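Local coordinates for hemolysin II regulatory protein (Bacillus cereus, PDB 2JJ7), which probably binds DNA through a helix-turn-helix motif, as a dimeric transcriptional regulator of the TetR family named for its control of hemolysin II, at residues E85-F90 with S156-P161; T92-N97 with P120-S125; Y46-K51 with Y55-K60; E6-N11 with A37-A42. All coordinates share one frame; numbering follows the deposited sequence.

Contact 1 (E85-F90 with S156-P161); sequences EYLTVF and SIVLFP
F90 and V158 mark the closest backbone approach, their CA atoms 7.2 Å apart, where 85-90 within helix 79-96 passes helix 147-158. Residues 85-90 are helical throughout, with V89 N bonded to E85 O and F90 N to Y86 O. V158 lies near the C-terminal end of helix 147-158, before the chain runs on through F160 and P161. Its two methyls each take a separate partner. CG1, anti to the backbone N (chi1 161°), lies against F90 CB at 4.1 Å. CG2, on the side of the backbone N, reaches L87 CD2 at 4.0 Å, and the leucine and valine side chains cross at about a right angle. F90 meets V158 through its CB, while its ring leads away: CD1 sits 3.7 Å above the centre of one face of Y86, and the same ring makes edge-to-face pairs with F122 and F126. L87 CD2 also lies in plane at the edge of the Y86 ring. I176 of helix 169-181 packs on both L87 and V158. S156, I157, L159, F160 and P161 meet the second subunit: S156 OG is hydrogen-bonded to S156 OG of the second subunit, and F160 stacks on W153 of that subunit. Helix 79-96 thus packs behind helix 147-158, which contributes to the dimer interface, an arrangement consistent with the all-helical C-terminal domain of TetR regulators.

Contact 2 (T92-N97 with P120-S125); sequences THIKEN and PYFIGS
H93 O is gripped twice by N97, at the end of helix 79-96. The side-chain ND2 of N97 donates to H93 O at 3.0 Å, in the carbonyl plane and on a lone pair, with an N-H...O angle of 154°. The backbone N of N97 adds a weak bond to the same oxygen. The acceptor also lies close to the amide plane of N97, so both flat groups are used in plane. With this bond made, ND2 also sits 3.4 Å above the centre of one face of the H93 imidazole. N97 OD1 takes K17 NZ, and H93 NE2 is bonded to Y62 O, so the imidazole is held at a polar end as well as beneath the asparagine amide. Across the contact the work is done by F122. With CG anti to its backbone N (chi1 -168°), the phenylalanine side chain runs toward the helix and brings CE1 and CZ against two neighbours there, H93 and I94. H93 CD2 lies near the plane of the F122 ring, at its edge, 3.9 Å from F122 CE1. I94 CD1 approaches obliquely, 3.7 Å from F122 CZ, and its side chain crosses that of F122 at about a right angle. All this lies in the hydrophobic interior of the TetR-like C-terminal domain, where F122, at the N-cap position of the short helix 123-126, turns inward from the chain. I100 and A104 of helix 98-109 and L159 pack on F122 too. I94 likewise rests on L159.

Contact 3 (Y46-K51 with Y55-K60); sequences YYFNGK and YYEVFK
One hydrogen bond joins the segments: Y55 N donates to K51 O at 2.8 Å, nearly straight at 162°, with the donor tilted 25° from the carbonyl plane. This is an i to i+4 bond in the first turn of helix 51-62. Y55 CB rests 3.3 Å from the same oxygen, K51 O. Just before, N49 leaves helix 41-48 with positive phi, and G50, at the N-cap position of the next helix, also has positive phi, a conformation readily reached by glycine. The turn is thus made within two residues. Helix 41-48 is the second helix of the predicted helix-turn-helix, the one that reads DNA in TetR relatives, and helix 51-62 follows it, leading towards the rest of the protein.

Van der Waals contact is made between the F48 ring and the CB and CG methylenes of E57. F48 CE2 meets E57 CG at 3.8 Å, near the plane of the ring and so at its edge, with E57 CB at 4.0 Å from F48 CE2. The glutamate chain, bent at chi2, offers these methylenes to the ring and leaves the carboxylate plane 35° from that of F48. F59 CD2 lies over one face of Y55, offset toward the rim.

Polar ends lie elsewhere: K51 NZ bonds Y25 O and T28 O and makes a cation-pi contact with Y25, while Y55 OH reaches E107 OE2.

Contact 4 (E6-N11 with A37-A42); sequences EQTMEN and AKVNVA
T8 and V39 touch by their methyls, T8 CG2 standing 3.8 Å from V39 CG1. A threonine chi1 of -58° keeps OG1 beside the backbone N, where it makes a weak bond to S4 O, and puts CG2 anti to that N. V39 turns CG1 to the helix, the two side chains crossing obliquely. A turn further along, A37 CB comes against the backbone of helix 5-23 rather than a side chain: it lies 3.8 Å from N11 O and 4.1 Å from N11 C, with the CA atoms of N11 and A37 just 5.6 Å apart. N11 CB points toward the 37-42 segment, its side chain staying at the margin of the approach.

The turn between A37 and V39 places both on the side facing helix 5-23. K38 leaves helix 30-37 with positive phi in a Schellman motif, and its CB points across rather than toward helix 5-23, while those of A37 and V39 point toward it. On the other segment, N11 N to Q7 O at 2.8 Å and E10 N to E6 O keep the backbone regularly helical.

The turn is that of the predicted helix-turn-helix, consistent with DNA binding by its second helix, 41-48. I12 of helix 5-23 packs on A37 and V39 and A15 on A37, while A44 of helix 41-48 touches V39. M9 packs on Y47 and F48, so helix 5-23 borders both helices of the motif.

In the fold
The four contacts fall in two groups. Contacts 4 and 3, with centres 12 Å apart, share helix 41-48 in the predicted DNA-binding motif and touch through M9, whose CE lies 3.6 Å from F48 CZ. Contacts 1 and 2, with centres 8 Å apart, share helix 79-96 in the C-terminal domain and touch where F90 CD2 lies 3.5 Å from F122 CZ; contact 2 is nested inside the chain loop that contact 1 closes. The groups meet where Y121 CB lies 3.4 Å from F59 O, with contacts 2 and 3 centred about 18 Å apart. Contacts 1 and 4 are the most distant, about 31 Å between centres; contacts 2 and 3 lie between them, at the meeting of the two parts.

Contact 1 (E85-F90 with S156-P161)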
# COMPACT_ATOMS: atom_id res chain seq x y z
N GLU B 85 -6.60 -12.35 13.91
CA GLU B 85 -6.89 -13.59 13.21
C GLU B 85 -6.95 -13.37 11.72
O GLU B 85 -6.36 -14.13 10.94
CB GLU B 85 -8.19 -14.24 13.69
CG GLU B 85 -8.37 -15.64 13.11
CD GLU B 85 -9.43 -16.47 13.81
OE1 GLU B 85 -10.27 -15.90 14.54
OE2 GLU B 85 -9.42 -17.70 13.64
N TYR B 86 -7.67 -12.32 11.32
CA TYR B 86 -7.76 -11.94 9.93
C TYR B 86 -6.36 -11.78 9.32
O TYR B 86 -6.04 -12.38 8.29
CB TYR B 86 -8.55 -10.63 9.81
CG TYR B 86 -8.51 -9.98 8.45
CD1 TYR B 86 -7.44 -9.14 8.09
CD2 TYR B 86 -9.53 -10.17 7.53
CE1 TYR B 86 -7.41 -8.54 6.84
CE2 TYR B 86 -9.49 -9.57 6.29
CZ TYR B 86 -8.43 -8.76 5.95
OH TYR B 86 -8.41 -8.15 4.70
N LEU B 87 -5.53 -10.97 9.97
CA LEU B 87 -4.19 -10.67 9.48
C LEU B 87 -3.28 -11.89 9.47
O LEU B 87 -2.42 -12.02 8.59
CB LEU B 87 -3.54 -9.56 10.33
CG LEU B 87 -4.12 -8.15 10.23
CD1 LEU B 87 -3.40 -7.20 11.18
CD2 LEU B 87 -4.08 -7.61 8.81
N THR B 88 -3.43 -12.76 10.47
CA THR B 88 -2.63 -13.98 10.58
C THR B 88 -2.96 -14.93 9.40
O THR B 88 -2.06 -15.40 8.70
CB THR B 88 -2.82 -14.66 11.95
OG1 THR B 88 -2.49 -13.73 12.98
CG2 THR B 88 -1.93 -15.92 12.11
N VAL B 89 -4.25 -15.16 9.17
CA VAL B 89 -4.70 -16.02 8.08
C VAL B 89 -4.20 -15.49 6.72
O VAL B 89 -3.66 -16.25 5.91
CB VAL B 89 -6.24 -16.17 8.04
CG1 VAL B 89 -6.70 -16.89 6.77
CG2 VAL B 89 -6.76 -16.89 9.29
N PHE B 90 -4.37 -14.19 6.48
CA PHE B 90 -3.98 -13.65 5.18
C PHE B 90 -2.48 -13.54 4.94
O PHE B 90 -2.01 -13.92 3.88
CB PHE B 90 -4.74 -12.36 4.85
CG PHE B 90 -6.14 -12.61 4.37
CD1 PHE B 90 -7.24 -12.29 5.16
CD2 PHE B 90 -6.35 -13.24 3.14
CE1 PHE B 90 -8.54 -12.57 4.71
CE2 PHE B 90 -7.65 -13.53 2.67
CZ PHE B 90 -8.75 -13.18 3.46
N SER B 156 -2.09 -3.06 0.69
CA SER B 156 -0.83 -2.92 -0.02
C SER B 156 0.29 -3.68 0.67
O SER B 156 1.11 -4.31 0.02
CB SER B 156 -0.46 -1.44 -0.21
OG SER B 156 -0.01 -0.87 1.01
N ILE B 157 0.33 -3.63 2.00
CA ILE B 157 1.41 -4.31 2.73
C ILE B 157 1.17 -5.82 2.92
O ILE B 157 2.12 -6.61 2.82
CB ILE B 157 1.74 -3.60 4.07
CG1 ILE B 157 0.54 -3.63 5.02
CG2 ILE B 157 2.19 -2.15 3.80
CD1 ILE B 157 0.73 -2.77 6.29
N VAL B 158 -0.07 -6.22 3.17
CA VAL B 158 -0.37 -7.61 3.46
C VAL B 158 -0.27 -8.47 2.20
O VAL B 158 0.12 -9.66 2.26
CB VAL B 158 -1.76 -7.77 4.16
CG1 VAL B 158 -2.29 -9.20 4.05
CG2 VAL B 158 -1.64 -7.36 5.61
N LEU B 159 -0.62 -7.89 1.05
CA LEU B 159 -0.61 -8.68 -0.20
C LEU B 159 0.70 -8.65 -0.96
O LEU B 159 0.83 -9.31 -1.98
CB LEU B 159 -1.74 -8.24 -1.14
CG LEU B 159 -3.16 -8.37 -0.58
CD1 LEU B 159 -4.17 -7.94 -1.63
CD2 LEU B 159 -3.42 -9.81 -0.14
N PHE B 160 1.67 -7.85 -0.48
CA PHE B 160 2.92 -7.71 -1.20
C PHE B 160 3.70 -9.01 -1.09
O PHE B 160 4.03 -9.44 0.03
CB PHE B 160 3.74 -6.54 -0.63
CG PHE B 160 4.98 -6.24 -1.40
CD1 PHE B 160 6.23 -6.49 -0.84
CD2 PHE B 160 4.90 -5.73 -2.71
CE1 PHE B 160 7.39 -6.22 -1.55
CE2 PHE B 160 6.05 -5.46 -3.43
CZ PHE B 160 7.30 -5.70 -2.86
N PRO B 161 3.99 -9.66 -2.24
CA PRO B 161 4.50 -11.02 -2.26
C PRO B 161 5.87 -11.19 -1.60
O PRO B 161 6.24 -12.30 -1.24
CB PRO B 161 4.58 -11.36 -3.75
CG PRO B 161 4.72 -10.05 -4.42
CD PRO B 161 3.88 -9.11 -3.61

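Contact 2 (T92-N97 with P120-S125)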
# COMPACT_ATOMS: atom_id res chain seq x y z
N THR B 92 -0.24 -15.39 6.28
CA THR B 92 0.18 -16.80 6.12
C THR B 92 -0.16 -17.33 4.73
O THR B 92 0.68 -17.99 4.11
CB THR B 92 -0.43 -17.72 7.20
OG1 THR B 92 0.09 -17.33 8.48
CG2 THR B 92 -0.14 -19.23 6.93
N HIS B 93 -1.36 -17.02 4.24
CA HIS B 93 -1.74 -17.46 2.90
C HIS B 93 -0.80 -16.89 1.81
O HIS B 93 -0.41 -17.60 0.87
CB HIS B 93 -3.19 -17.11 2.54
CG HIS B 93 -3.69 -17.88 1.36
ND1 HIS B 93 -4.15 -19.18 1.46
CD2 HIS B 93 -3.72 -17.57 0.04
CE1 HIS B 93 -4.47 -19.62 0.26
NE2 HIS B 93 -4.22 -18.67 -0.62
N ILE B 94 -0.50 -15.60 1.93
CA ILE B 94 0.34 -14.90 0.96
C ILE B 94 1.80 -15.38 1.02
O ILE B 94 2.47 -15.49 -0.01
CB ILE B 94 0.23 -13.35 1.13
CG1 ILE B 94 -1.19 -12.86 0.77
CG2 ILE B 94 1.30 -12.59 0.31
CD1 ILE B 94 -1.90 -13.65 -0.34
N LYS B 95 2.26 -15.70 2.23
CA LYS B 95 3.58 -16.29 2.42
C LYS B 95 3.67 -17.57 1.60
O LYS B 95 4.66 -17.80 0.93
CB LYS B 95 3.81 -16.61 3.89
CG LYS B 95 5.22 -16.34 4.37
CD LYS B 95 5.52 -16.97 5.73
CE LYS B 95 4.40 -16.72 6.74
NZ LYS B 95 4.80 -17.05 8.15
N GLU B 96 2.62 -18.39 1.67
CA GLU B 96 2.59 -19.69 1.00
C GLU B 96 2.27 -19.53 -0.49
O GLU B 96 2.67 -20.35 -1.32
CB GLU B 96 1.54 -20.60 1.66
CG GLU B 96 1.82 -20.97 3.13
CD GLU B 96 0.63 -21.64 3.85
OE1 GLU B 96 -0.53 -21.48 3.41
OE2 GLU B 96 0.86 -22.32 4.88
N ASN B 97 1.54 -18.46 -0.82
CA ASN B 97 1.09 -18.23 -2.19
C ASN B 97 1.34 -16.81 -2.67
O ASN B 97 0.37 -16.06 -2.88
CB ASN B 97 -0.39 -18.54 -2.29
CG ASN B 97 -0.71 -19.95 -1.88
OD1 ASN B 97 -0.64 -20.86 -2.69
ND2 ASN B 97 -1.09 -20.13 -0.62
N PRO B 120 -15.09 -15.35 -4.61
CA PRO B 120 -15.19 -16.33 -3.52
C PRO B 120 -13.86 -16.95 -3.11
O PRO B 120 -13.74 -17.44 -1.99
CB PRO B 120 -16.12 -17.41 -4.09
CG PRO B 120 -16.95 -16.69 -5.09
CD PRO B 120 -16.05 -15.65 -5.69
N TYR B 121 -12.88 -16.91 -4.00
CA TYR B 121 -11.61 -17.59 -3.74
C TYR B 121 -10.54 -16.77 -2.99
O TYR B 121 -9.49 -17.29 -2.65
CB TYR B 121 -11.07 -18.17 -5.03
CG TYR B 121 -12.05 -19.09 -5.71
CD1 TYR B 121 -12.60 -18.76 -6.94
CD2 TYR B 121 -12.46 -20.28 -5.10
CE1 TYR B 121 -13.51 -19.62 -7.57
CE2 TYR B 121 -13.37 -21.13 -5.72
CZ TYR B 121 -13.89 -20.80 -6.95
OH TYR B 121 -14.79 -21.65 -7.55
N PHE B 122 -10.82 -15.50 -2.72
CA PHE B 122 -9.88 -14.68 -1.95
C PHE B 122 -10.47 -13.34 -1.52
O PHE B 122 -10.61 -13.06 -0.33
CB PHE B 122 -8.56 -14.45 -2.71
CG PHE B 122 -7.47 -13.86 -1.86
CD1 PHE B 122 -6.59 -14.68 -1.17
CD2 PHE B 122 -7.37 -12.47 -1.69
CE1 PHE B 122 -5.59 -14.14 -0.35
CE2 PHE B 122 -6.39 -11.91 -0.87
CZ PHE B 122 -5.49 -12.75 -0.20
N ILE B 123 -10.82 -12.52 -2.51
CA ILE B 123 -11.19 -11.13 -2.26
C ILE B 123 -12.43 -10.98 -1.36
O ILE B 123 -12.48 -10.06 -0.53
CB ILE B 123 -11.34 -10.34 -3.58
CG1 ILE B 123 -9.97 -10.14 -4.21
CG2 ILE B 123 -12.03 -8.98 -3.35
CD1 ILE B 123 -9.98 -9.92 -5.73
N GLY B 124 -13.41 -11.87 -1.54
CA GLY B 124 -14.64 -11.83 -0.75
C GLY B 124 -14.35 -11.84 0.74
O GLY B 124 -14.87 -11.02 1.50
N SER B 125 -13.48 -12.77 1.17
CA SER B 125 -13.12 -12.91 2.57
C SER B 125 -12.17 -11.80 3.03
O SER B 125 -12.25 -11.33 4.18
CB SER B 125 -12.49 -14.27 2.82
OG SER B 125 -13.43 -15.31 2.62

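Contact 3 (Y46-K51 with Y55-K60)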
# COMPACT_ATOMS: atom_id res chain seq x y z
N TYR B 46 -6.81 -28.06 -24.55
CA TYR B 46 -7.80 -29.13 -24.36
C TYR B 46 -8.33 -29.13 -22.91
O TYR B 46 -9.54 -29.12 -22.69
CB TYR B 46 -7.24 -30.50 -24.76
CG TYR B 46 -8.19 -31.63 -24.49
CD1 TYR B 46 -9.38 -31.76 -25.22
CD2 TYR B 46 -7.94 -32.57 -23.48
CE1 TYR B 46 -10.28 -32.78 -24.97
CE2 TYR B 46 -8.83 -33.60 -23.22
CZ TYR B 46 -10.00 -33.70 -23.96
OH TYR B 46 -10.88 -34.72 -23.71
N TYR B 47 -7.44 -29.09 -21.93
CA TYR B 47 -7.84 -29.15 -20.51
C TYR B 47 -8.49 -27.87 -19.95
O TYR B 47 -9.38 -27.96 -19.11
CB TYR B 47 -6.65 -29.56 -19.63
CG TYR B 47 -6.27 -31.03 -19.70
CD1 TYR B 47 -7.26 -32.03 -19.72
CD2 TYR B 47 -4.93 -31.43 -19.73
CE1 TYR B 47 -6.92 -33.39 -19.78
CE2 TYR B 47 -4.58 -32.78 -19.79
CZ TYR B 47 -5.58 -33.76 -19.81
OH TYR B 47 -5.25 -35.09 -19.87
N PHE B 48 -8.03 -26.71 -20.39
CA PHE B 48 -8.50 -25.45 -19.79
C PHE B 48 -9.21 -24.49 -20.74
O PHE B 48 -9.89 -23.58 -20.27
CB PHE B 48 -7.36 -24.74 -19.04
CG PHE B 48 -6.90 -25.50 -17.82
CD1 PHE B 48 -5.77 -26.32 -17.88
CD2 PHE B 48 -7.62 -25.43 -16.63
CE1 PHE B 48 -5.36 -27.06 -16.75
CE2 PHE B 48 -7.22 -26.16 -15.50
CZ PHE B 48 -6.08 -26.97 -15.57
N ASN B 49 -9.06 -24.69 -22.06
CA ASN B 49 -9.73 -23.83 -23.03
C ASN B 49 -9.56 -22.35 -22.71
O ASN B 49 -10.54 -21.66 -22.42
CB ASN B 49 -11.23 -24.16 -23.12
CG ASN B 49 -11.53 -25.35 -24.04
OD1 ASN B 49 -11.95 -26.41 -23.58
ND2 ASN B 49 -11.33 -25.16 -25.34
N GLY B 50 -8.31 -21.87 -22.71
CA GLY B 50 -8.03 -20.44 -22.67
C GLY B 50 -7.54 -19.91 -21.34
O GLY B 50 -7.74 -20.54 -20.29
N LYS B 51 -6.88 -18.76 -21.38
CA LYS B 51 -6.26 -18.24 -20.18
C LYS B 51 -7.27 -17.75 -19.14
O LYS B 51 -6.98 -17.78 -17.95
CB LYS B 51 -5.17 -17.21 -20.49
CG LYS B 51 -5.64 -15.83 -20.88
CD LYS B 51 -4.55 -14.83 -20.53
CE LYS B 51 -4.90 -13.47 -21.03
NZ LYS B 51 -3.74 -12.56 -20.89
N TYR B 55 -6.91 -18.88 -15.39
CA TYR B 55 -6.83 -17.88 -14.32
C TYR B 55 -7.82 -18.16 -13.21
O TYR B 55 -7.44 -18.16 -12.04
CB TYR B 55 -7.10 -16.51 -14.91
CG TYR B 55 -6.86 -15.33 -13.99
CD1 TYR B 55 -7.93 -14.58 -13.53
CD2 TYR B 55 -5.57 -14.93 -13.64
CE1 TYR B 55 -7.75 -13.49 -12.73
CE2 TYR B 55 -5.37 -13.81 -12.81
CZ TYR B 55 -6.48 -13.10 -12.38
OH TYR B 55 -6.38 -11.99 -11.60
N TYR B 56 -9.08 -18.41 -13.57
CA TYR B 56 -10.09 -18.80 -12.59
C TYR B 56 -9.62 -20.02 -11.79
O TYR B 56 -9.69 -20.02 -10.56
CB TYR B 56 -11.44 -19.11 -13.26
CG TYR B 56 -12.20 -17.93 -13.83
CD1 TYR B 56 -11.87 -16.61 -13.51
CD2 TYR B 56 -13.29 -18.13 -14.67
CE1 TYR B 56 -12.59 -15.54 -14.04
CE2 TYR B 56 -14.00 -17.08 -15.20
CZ TYR B 56 -13.66 -15.79 -14.89
OH TYR B 56 -14.41 -14.77 -15.44
N GLU B 57 -9.11 -21.03 -12.49
CA GLU B 57 -8.65 -22.25 -11.84
C GLU B 57 -7.44 -22.01 -10.92
O GLU B 57 -7.27 -22.72 -9.92
CB GLU B 57 -8.34 -23.33 -12.88
CG GLU B 57 -9.56 -23.90 -13.58
CD GLU B 57 -10.58 -24.52 -12.63
OE1 GLU B 57 -10.18 -25.20 -11.66
OE2 GLU B 57 -11.78 -24.30 -12.84
N VAL B 58 -6.63 -21.01 -11.25
CA VAL B 58 -5.50 -20.60 -10.41
C VAL B 58 -5.98 -20.04 -9.08
O VAL B 58 -5.49 -20.45 -8.02
CB VAL B 58 -4.57 -19.59 -11.13
CG1 VAL B 58 -3.65 -18.87 -10.13
CG2 VAL B 58 -3.73 -20.33 -12.16
N PHE B 59 -6.95 -19.14 -9.12
CA PHE B 59 -7.58 -18.61 -7.90
C PHE B 59 -8.26 -19.71 -7.07
O PHE B 59 -8.15 -19.73 -5.86
CB PHE B 59 -8.54 -17.46 -8.23
CG PHE B 59 -7.90 -16.10 -8.09
CD1 PHE B 59 -7.85 -15.48 -6.84
CD2 PHE B 59 -7.32 -15.46 -9.18
CE1 PHE B 59 -7.23 -14.20 -6.68
CE2 PHE B 59 -6.72 -14.20 -9.05
CZ PHE B 59 -6.67 -13.57 -7.79
N LYS B 60 -8.92 -20.64 -7.76
CA LYS B 60 -9.57 -21.78 -7.13
C LYS B 60 -8.56 -22.71 -6.43
O LYS B 60 -8.77 -23.08 -5.29
CB LYS B 60 -10.38 -22.57 -8.17
CG LYS B 60 -11.29 -23.64 -7.62
CD LYS B 60 -11.92 -24.41 -8.77
CE LYS B 60 -13.05 -25.31 -8.30
NZ LYS B 60 -13.54 -26.19 -9.40

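Contact 4 (E6-N11 with A37-A42)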
# COMPACT_ATOMS: atom_id res chain seq x y z
N GLU B 6 -4.44 -35.85 -14.04
CA GLU B 6 -4.44 -35.01 -12.83
C GLU B 6 -3.09 -34.33 -12.63
O GLU B 6 -3.03 -33.13 -12.38
CB GLU B 6 -4.83 -35.85 -11.60
CG GLU B 6 -6.28 -36.40 -11.58
CD GLU B 6 -6.62 -37.37 -12.74
OE1 GLU B 6 -5.75 -38.16 -13.18
OE2 GLU B 6 -7.78 -37.35 -13.21
N GLN B 7 -2.01 -35.09 -12.77
CA GLN B 7 -0.65 -34.54 -12.71
C GLN B 7 -0.36 -33.47 -13.77
O GLN B 7 0.25 -32.44 -13.49
CB GLN B 7 0.39 -35.67 -12.77
CG GLN B 7 1.87 -35.22 -12.74
CD GLN B 7 2.25 -34.49 -11.45
OE1 GLN B 7 2.95 -35.03 -10.61
NE2 GLN B 7 1.79 -33.24 -11.30
N THR B 8 -0.79 -33.71 -15.00
CA THR B 8 -0.51 -32.77 -16.09
C THR B 8 -1.23 -31.45 -15.83
O THR B 8 -0.64 -30.37 -16.01
CB THR B 8 -0.89 -33.37 -17.46
OG1 THR B 8 -0.18 -34.59 -17.65
CG2 THR B 8 -0.55 -32.41 -18.59
N MET B 9 -2.50 -31.53 -15.41
CA MET B 9 -3.29 -30.37 -15.10
C MET B 9 -2.71 -29.61 -13.91
O MET B 9 -2.73 -28.38 -13.89
CB MET B 9 -4.74 -30.77 -14.82
CG MET B 9 -5.53 -31.06 -16.09
SD MET B 9 -7.19 -31.61 -15.74
CE MET B 9 -8.03 -30.04 -15.51
N GLU B 10 -2.20 -30.35 -12.93
CA GLU B 10 -1.50 -29.75 -11.81
C GLU B 10 -0.23 -29.03 -12.24
O GLU B 10 -0.00 -27.88 -11.85
CB GLU B 10 -1.17 -30.80 -10.75
CG GLU B 10 -0.24 -30.25 -9.69
CD GLU B 10 -0.55 -30.79 -8.32
OE1 GLU B 10 -0.41 -32.02 -8.13
OE2 GLU B 10 -0.95 -29.99 -7.45
N ASN B 11 0.59 -29.69 -13.05
CA ASN B 11 1.74 -29.04 -13.67
C ASN B 11 1.37 -27.74 -14.39
O ASN B 11 2.08 -26.74 -14.26
CB ASN B 11 2.47 -30.01 -14.62
CG ASN B 11 3.24 -31.07 -13.87
OD1 ASN B 11 3.38 -31.01 -12.64
ND2 ASN B 11 3.75 -32.06 -14.59
N ALA B 37 5.07 -25.19 -18.24
CA ALA B 37 4.55 -26.49 -17.76
C ALA B 37 5.18 -27.70 -18.47
O ALA B 37 4.94 -28.85 -18.08
CB ALA B 37 3.02 -26.54 -17.90
N LYS B 38 5.95 -27.41 -19.51
CA LYS B 38 6.56 -28.42 -20.37
C LYS B 38 5.50 -29.34 -20.99
O LYS B 38 5.67 -30.56 -21.04
CB LYS B 38 7.64 -29.22 -19.61
CG LYS B 38 8.84 -28.37 -19.18
CD LYS B 38 10.14 -29.18 -19.09
CE LYS B 38 10.48 -29.59 -17.65
NZ LYS B 38 10.89 -28.41 -16.81
N VAL B 39 4.40 -28.73 -21.43
CA VAL B 39 3.34 -29.45 -22.14
C VAL B 39 3.02 -28.77 -23.45
O VAL B 39 3.25 -27.57 -23.62
CB VAL B 39 2.01 -29.60 -21.34
CG1 VAL B 39 2.25 -30.16 -19.94
CG2 VAL B 39 1.27 -28.27 -21.29
N ASN B 40 2.51 -29.57 -24.36
CA ASN B 40 2.08 -29.06 -25.65
C ASN B 40 0.94 -28.08 -25.47
O ASN B 40 0.02 -28.31 -24.69
CB ASN B 40 1.72 -30.23 -26.58
CG ASN B 40 2.94 -31.02 -27.01
OD1 ASN B 40 3.00 -32.24 -26.87
ND2 ASN B 40 3.94 -30.31 -27.53
N VAL B 41 1.01 -26.94 -26.17
CA VAL B 41 -0.06 -25.93 -26.07
C VAL B 41 -1.44 -26.58 -26.30
O VAL B 41 -2.37 -26.33 -25.54
CB VAL B 41 0.16 -24.67 -26.99
CG1 VAL B 41 -1.08 -23.79 -27.05
CG2 VAL B 41 1.34 -23.81 -26.49
N ALA B 42 -1.54 -27.46 -27.31
CA ALA B 42 -2.78 -28.21 -27.59
C ALA B 42 -3.37 -28.88 -26.35
O ALA B 42 -4.57 -28.78 -26.10
CB ALA B 42 -2.55 -29.25 -28.68